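Local atomic coordinates of uncharacterized protein Atu1735 (PDB entry 2PPX), a protein that is of unknown function but, as an XRE-family-like helix-turn-helix protein, probably binds DNA and may regulate transcription. Residues R34-R39 and D62-R67; S50-I55 and G87-L92. All blocks are in the same frame, centred on the assembly; numbering follows the deposited sequence.

In the fold
Both contacts build the small all-helical domain, and they lie on opposite sides of its centre, about 16 Å apart between contact centres. Contact 1 joins helix 34-41 to helix 57-64 through a buried salt bridge and an apolar patch. Contact 2 is only partly buried and packs the C-terminal part of helix 46-53 against helix 85-92, with alanine, threonine and leucine against a tyrosine ring. Both have sulfates at the rim; the direct salt bridge sets contact 1 apart. No helix is shared, yet Ile55 of contact 2 packs on Ile35 and Trp63 of contact 1. Helices 46-53 and 57-64 form the helix-turn-helix, so each contact joins one helix of the motif to a helix outside it.

Contact 1 of 2, residues R34-R39 and D62-R67; sequences RIKIIR and DWEQGR. With SO4 (sulfate ion), chain B; SO4 (sulfate ion), chain F; SO4 (sulfate ion), chain C.
Arg39 and Glu64 form a salt bridge between helix 34-41 and helix 57-64, the second helix of the helix-turn-helix, much as in phage repressors of this fold. Arg39 grips the carboxylate side-on. Its NE meets the syn lone pair of Glu64 OE2 at 2.6 Å in an almost straight bond, and NH2 reaches Glu64 OE1 at 2.8 Å. Guanidinium and carboxylate planes lie 27° apart. The bend at chi3 (59°) places NE for this grip; Gln46 gives OE1 a second bond and Arg39 NH1 bonds Leu44 O, so both buried groups have several partners. The outer guanidinium edge turns to a sulfate, NH2 lying 3.0 Å from its O2.

Apolar contact lies alongside. Ile35 reaches Trp63 at the ring edge, CD1 being 3.6 Å from CE3, while its CG2 rests on Glu64 CG at 3.7 Å. A branched isoleucine thus serves both the indole and the CG methylene next to the carboxylate.

Lys36 suits the partly exposed side: its CB covers Glu64 CG at 3.8 Å, and its extended chain carries the amine to a second sulfate, both ions probably from the crystallisation liquor. One water accepts from Lys36 NZ at 2.6 Å and donates to Glu64 O at 2.9 Å.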
# COMPACT_ATOMS: atom_id res chain seq x y z
N ARG A 34 -13.28 -3.66 11.11
CA ARG A 34 -13.91 -2.37 11.38
C ARG A 34 -14.63 -1.80 10.16
O ARG A 34 -15.73 -1.28 10.29
CB ARG A 34 -12.88 -1.37 11.90
CG ARG A 34 -12.53 -1.54 13.37
CD ARG A 34 -11.81 -0.28 13.84
NE ARG A 34 -11.46 -0.30 15.26
CZ ARG A 34 -11.09 0.78 15.95
NH1 ARG A 34 -11.02 1.97 15.36
NH2 ARG A 34 -10.80 0.67 17.24
N ILE A 35 -14.02 -1.92 8.99
CA ILE A 35 -14.61 -1.35 7.76
C ILE A 35 -16.00 -1.97 7.49
O ILE A 35 -16.89 -1.27 7.02
CB ILE A 35 -13.70 -1.43 6.48
CG1 ILE A 35 -14.38 -0.67 5.28
CG2 ILE A 35 -13.32 -2.89 6.21
CD1 ILE A 35 -13.49 -0.36 4.05
N LYS A 36 -16.13 -3.27 7.76
CA LYS A 36 -17.39 -3.98 7.52
C LYS A 36 -18.47 -3.53 8.51
O LYS A 36 -19.62 -3.34 8.12
CB LYS A 36 -17.19 -5.50 7.64
CG LYS A 36 -18.39 -6.31 7.23
CD LYS A 36 -18.01 -7.78 7.19
CE LYS A 36 -19.20 -8.63 6.92
NZ LYS A 36 -18.79 -10.08 6.84
N ILE A 37 -18.08 -3.37 9.78
CA ILE A 37 -18.94 -2.72 10.80
C ILE A 37 -19.44 -1.33 10.39
O ILE A 37 -20.64 -1.04 10.44
CB ILE A 37 -18.24 -2.62 12.18
CG1 ILE A 37 -17.85 -4.04 12.64
CG2 ILE A 37 -19.20 -1.96 13.26
CD1 ILE A 37 -17.09 -4.10 13.97
N ILE A 38 -18.50 -0.49 9.98
CA ILE A 38 -18.81 0.87 9.60
C ILE A 38 -19.74 0.86 8.39
O ILE A 38 -20.75 1.53 8.40
CB ILE A 38 -17.49 1.66 9.25
CG1 ILE A 38 -16.64 1.88 10.54
CG2 ILE A 38 -17.82 3.01 8.62
CD1 ILE A 38 -15.18 2.25 10.18
N ARG A 39 -19.38 0.10 7.33
CA ARG A 39 -20.21 0.07 6.12
C ARG A 39 -21.64 -0.41 6.39
O ARG A 39 -22.61 0.19 5.94
CB ARG A 39 -19.56 -0.83 5.04
CG ARG A 39 -20.37 -0.87 3.75
CD ARG A 39 -19.72 -1.79 2.71
NE ARG A 39 -19.56 -3.18 3.14
CZ ARG A 39 -20.52 -4.10 3.17
NH1 ARG A 39 -21.78 -3.78 2.83
NH2 ARG A 39 -20.24 -5.34 3.55
N ASP A 62 -11.00 -7.36 0.36
CA ASP A 62 -9.91 -8.02 1.09
C ASP A 62 -9.97 -7.67 2.58
O ASP A 62 -9.79 -8.55 3.42
CB ASP A 62 -8.53 -7.64 0.58
CG ASP A 62 -8.16 -8.31 -0.72
OD1 ASP A 62 -8.71 -9.40 -1.07
OD2 ASP A 62 -7.23 -7.76 -1.39
N TRP A 63 -10.17 -6.40 2.90
CA TRP A 63 -10.21 -5.98 4.29
C TRP A 63 -11.39 -6.66 5.04
O TRP A 63 -11.22 -7.19 6.15
CB TRP A 63 -10.28 -4.45 4.44
CG TRP A 63 -9.10 -3.70 3.89
CD1 TRP A 63 -7.87 -4.21 3.52
CD2 TRP A 63 -9.05 -2.29 3.62
NE1 TRP A 63 -7.09 -3.19 3.04
CE2 TRP A 63 -7.76 -2.01 3.12
CE3 TRP A 63 -9.96 -1.24 3.79
CZ2 TRP A 63 -7.37 -0.71 2.75
CZ3 TRP A 63 -9.57 0.05 3.44
CH2 TRP A 63 -8.28 0.29 2.91
N GLU A 64 -12.56 -6.69 4.39
CA GLU A 64 -13.78 -7.27 5.00
C GLU A 64 -13.68 -8.78 5.20
O GLU A 64 -14.23 -9.32 6.18
CB GLU A 64 -15.02 -6.87 4.20
CG GLU A 64 -15.36 -5.39 4.34
CD GLU A 64 -16.78 -5.06 3.87
OE1 GLU A 64 -17.50 -5.98 3.39
OE2 GLU A 64 -17.17 -3.88 3.96
N GLN A 65 -12.95 -9.45 4.33
CA GLN A 65 -12.77 -10.89 4.42
C GLN A 65 -11.54 -11.33 5.23
O GLN A 65 -11.28 -12.52 5.36
CB GLN A 65 -12.76 -11.52 3.02
CG GLN A 65 -14.08 -11.29 2.30
CD GLN A 65 -14.12 -11.85 0.91
OE1 GLN A 65 -13.87 -11.13 -0.07
NE2 GLN A 65 -14.43 -13.15 0.80
N GLY A 66 -10.78 -10.38 5.75
CA GLY A 66 -9.55 -10.73 6.46
C GLY A 66 -8.42 -11.22 5.56
O GLY A 66 -7.51 -11.86 6.04
N ARG A 67 -8.46 -10.88 4.27
CA ARG A 67 -7.39 -11.31 3.35
C ARG A 67 -6.20 -10.38 3.41
O ARG A 67 -5.10 -10.74 2.99
CB ARG A 67 -7.91 -11.42 1.93
CG ARG A 67 -8.94 -12.53 1.83
CD ARG A 67 -9.05 -12.91 0.43
NE ARG A 67 -10.26 -12.45 -0.21
CZ ARG A 67 -11.17 -13.28 -0.73
NH1 ARG A 67 -10.99 -14.61 -0.68
NH2 ARG A 67 -12.25 -12.78 -1.31
S SO4 B . -23.69 -6.92 2.97
O1 SO4 B . -24.43 -8.13 2.64
O2 SO4 B . -22.38 -7.37 3.38
O3 SO4 B . -23.75 -5.98 1.86
O4 SO4 B . -24.29 -6.17 4.08
S SO4 F . -21.49 -12.15 7.53
O1 SO4 F . -21.05 -11.81 6.19
O2 SO4 F . -21.38 -13.60 7.72
O3 SO4 F . -20.65 -11.47 8.52
O4 SO4 F . -22.89 -11.75 7.70
S SO4 C . -14.21 -15.00 -3.74
O1 SO4 C . -14.07 -15.38 -5.15
O2 SO4 C . -13.40 -15.89 -2.90
O3 SO4 C . -13.77 -13.62 -3.53
O4 SO4 C . -15.61 -15.08 -3.35
O HOH W 1 -16.75 -10.50 5.22

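Contact 2 of 2, residues S50-I55 and G87-L92; sequences SARYHI and GTAAAL. With SO4 (sulfate ion), chain G; SO4 (sulfate ion), chain E.
Ala89 and Leu92 of the last helix pack on residues 52-54, at the C-terminal part of helix 46-53 of the helix-turn-helix. In the tight part, Ala89 CB sits 3.6 Å from Arg52 CG and 3.9 Å from Tyr53 CE1; a methyl is small enough to let the CA atoms of Arg52 and Ala89 approach to 6.0 Å. Arg52 CG lies over the centre of one face of the Tyr53 ring, so the arginine methylenes touch both ring and alanine. Thr88 adds its CG2, anti to the backbone N, 4.0 Å from Tyr53 CE1, and turns its hydroxyl to Asp84 O. Tyr53 OH bonds Pro85 O, so the buried hydroxyl has a partner while the ring carbons pack on Thr88 and Ala89. Leu92 CD1 lies 3.5 Å from Arg52 O and 3.8 Å from His54 CD2, leucine and imidazole sliding past each other in opposite directions.

The other side is looser and polar. A water donates to both Arg52 O and Ala89 O, linking the two helices. Arg52 NH1 bonds a sulfate O2 at the guanidinium edge, near its plane, 2.9 Å away and almost straight. His54, the first residue to leave helical angles, with positive phi, offers ND1 to another sulfate. Gln72 and Arg75 of the third subunit hold that sulfate too, and this subunit packs on His54, Thr88 and Leu92.

Residues 50-55 and 87-92 therefore join by apolar contact and one bridging water, the direct polar link to helix 85-92 being Tyr53 OH to Pro85 O; the arginine and imidazole ends point outward to sulfates probably from the crystallisation liquor.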
# COMPACT_ATOMS: atom_id res chain seq x y z
N SER A 50 -17.40 1.78 -1.55
CA SER A 50 -16.25 1.95 -2.43
C SER A 50 -16.28 3.25 -3.23
O SER A 50 -15.31 4.01 -3.22
CB SER A 50 -16.07 0.73 -3.36
OG SER A 50 -15.08 0.96 -4.35
N ALA A 51 -17.42 3.56 -3.86
CA ALA A 51 -17.53 4.77 -4.67
C ALA A 51 -17.61 6.03 -3.79
O ALA A 51 -16.98 7.04 -4.11
CB ALA A 51 -18.75 4.71 -5.62
N ARG A 52 -18.35 5.97 -2.70
CA ARG A 52 -18.52 7.15 -1.84
C ARG A 52 -17.20 7.58 -1.16
O ARG A 52 -16.90 8.78 -1.04
CB ARG A 52 -19.60 6.90 -0.80
CG ARG A 52 -19.98 8.11 0.00
CD ARG A 52 -21.22 7.83 0.83
NE ARG A 52 -22.39 7.66 -0.04
CZ ARG A 52 -23.64 7.50 0.41
NH1 ARG A 52 -23.90 7.50 1.70
NH2 ARG A 52 -24.62 7.34 -0.46
N TYR A 53 -16.41 6.59 -0.75
CA TYR A 53 -15.19 6.86 0.03
C TYR A 53 -13.86 6.61 -0.68
O TYR A 53 -12.81 6.71 -0.05
CB TYR A 53 -15.26 6.12 1.39
CG TYR A 53 -16.42 6.64 2.21
CD1 TYR A 53 -16.43 7.95 2.69
CD2 TYR A 53 -17.54 5.83 2.46
CE1 TYR A 53 -17.52 8.45 3.42
CE2 TYR A 53 -18.63 6.32 3.22
CZ TYR A 53 -18.61 7.64 3.67
OH TYR A 53 -19.65 8.16 4.38
N HIS A 54 -13.93 6.33 -1.98
CA HIS A 54 -12.74 6.17 -2.84
C HIS A 54 -11.80 5.07 -2.35
O HIS A 54 -10.58 5.26 -2.29
CB HIS A 54 -12.02 7.50 -3.04
CG HIS A 54 -12.89 8.58 -3.62
ND1 HIS A 54 -12.44 9.48 -4.55
CD2 HIS A 54 -14.20 8.87 -3.43
CE1 HIS A 54 -13.42 10.29 -4.90
NE2 HIS A 54 -14.50 9.95 -4.23
N ILE A 55 -12.38 3.94 -1.98
CA ILE A 55 -11.59 2.76 -1.62
C ILE A 55 -11.85 1.70 -2.70
O ILE A 55 -12.98 1.30 -2.90
CB ILE A 55 -11.97 2.23 -0.25
CG1 ILE A 55 -11.68 3.31 0.84
CG2 ILE A 55 -11.22 0.90 0.08
CD1 ILE A 55 -12.39 3.04 2.12
N GLY A 87 -19.94 14.27 6.39
CA GLY A 87 -18.95 15.33 6.13
C GLY A 87 -17.84 14.79 5.25
O GLY A 87 -17.42 15.47 4.30
N THR A 88 -17.41 13.56 5.52
CA THR A 88 -16.35 12.93 4.74
C THR A 88 -16.79 12.73 3.28
O THR A 88 -16.07 13.09 2.36
CB THR A 88 -15.84 11.61 5.39
OG1 THR A 88 -15.37 11.90 6.71
CG2 THR A 88 -14.69 11.01 4.59
N ALA A 89 -17.98 12.17 3.10
CA ALA A 89 -18.53 11.91 1.78
C ALA A 89 -18.68 13.21 0.99
O ALA A 89 -18.34 13.26 -0.19
CB ALA A 89 -19.87 11.19 1.89
N ALA A 90 -19.18 14.26 1.65
CA ALA A 90 -19.39 15.58 1.02
C ALA A 90 -18.07 16.23 0.60
O ALA A 90 -17.97 16.80 -0.49
CB ALA A 90 -20.17 16.50 1.95
N ALA A 91 -17.05 16.11 1.45
CA ALA A 91 -15.72 16.65 1.15
C ALA A 91 -15.10 16.03 -0.11
O ALA A 91 -14.34 16.69 -0.82
CB ALA A 91 -14.79 16.47 2.34
N LEU A 92 -15.43 14.77 -0.38
CA LEU A 92 -14.89 14.08 -1.55
C LEU A 92 -15.63 14.39 -2.85
O LEU A 92 -15.12 14.08 -3.94
CB LEU A 92 -14.83 12.56 -1.32
CG LEU A 92 -13.92 12.08 -0.20
CD1 LEU A 92 -14.08 10.57 0.01
CD2 LEU A 92 -12.46 12.43 -0.51
S SO4 G . -27.57 7.52 1.71
O1 SO4 G . -27.84 6.63 0.58
O2 SO4 G . -26.63 6.90 2.64
O3 SO4 G . -27.02 8.79 1.22
O4 SO4 G . -28.81 7.82 2.43
S SO4 E . -9.14 9.55 -7.42
O1 SO4 E . -8.30 10.19 -6.40
O2 SO4 E . -8.36 8.54 -8.14
O3 SO4 E . -10.31 8.87 -6.85
O4 SO4 E . -9.61 10.58 -8.33
O HOH W 2 -18.19 11.03 -2.02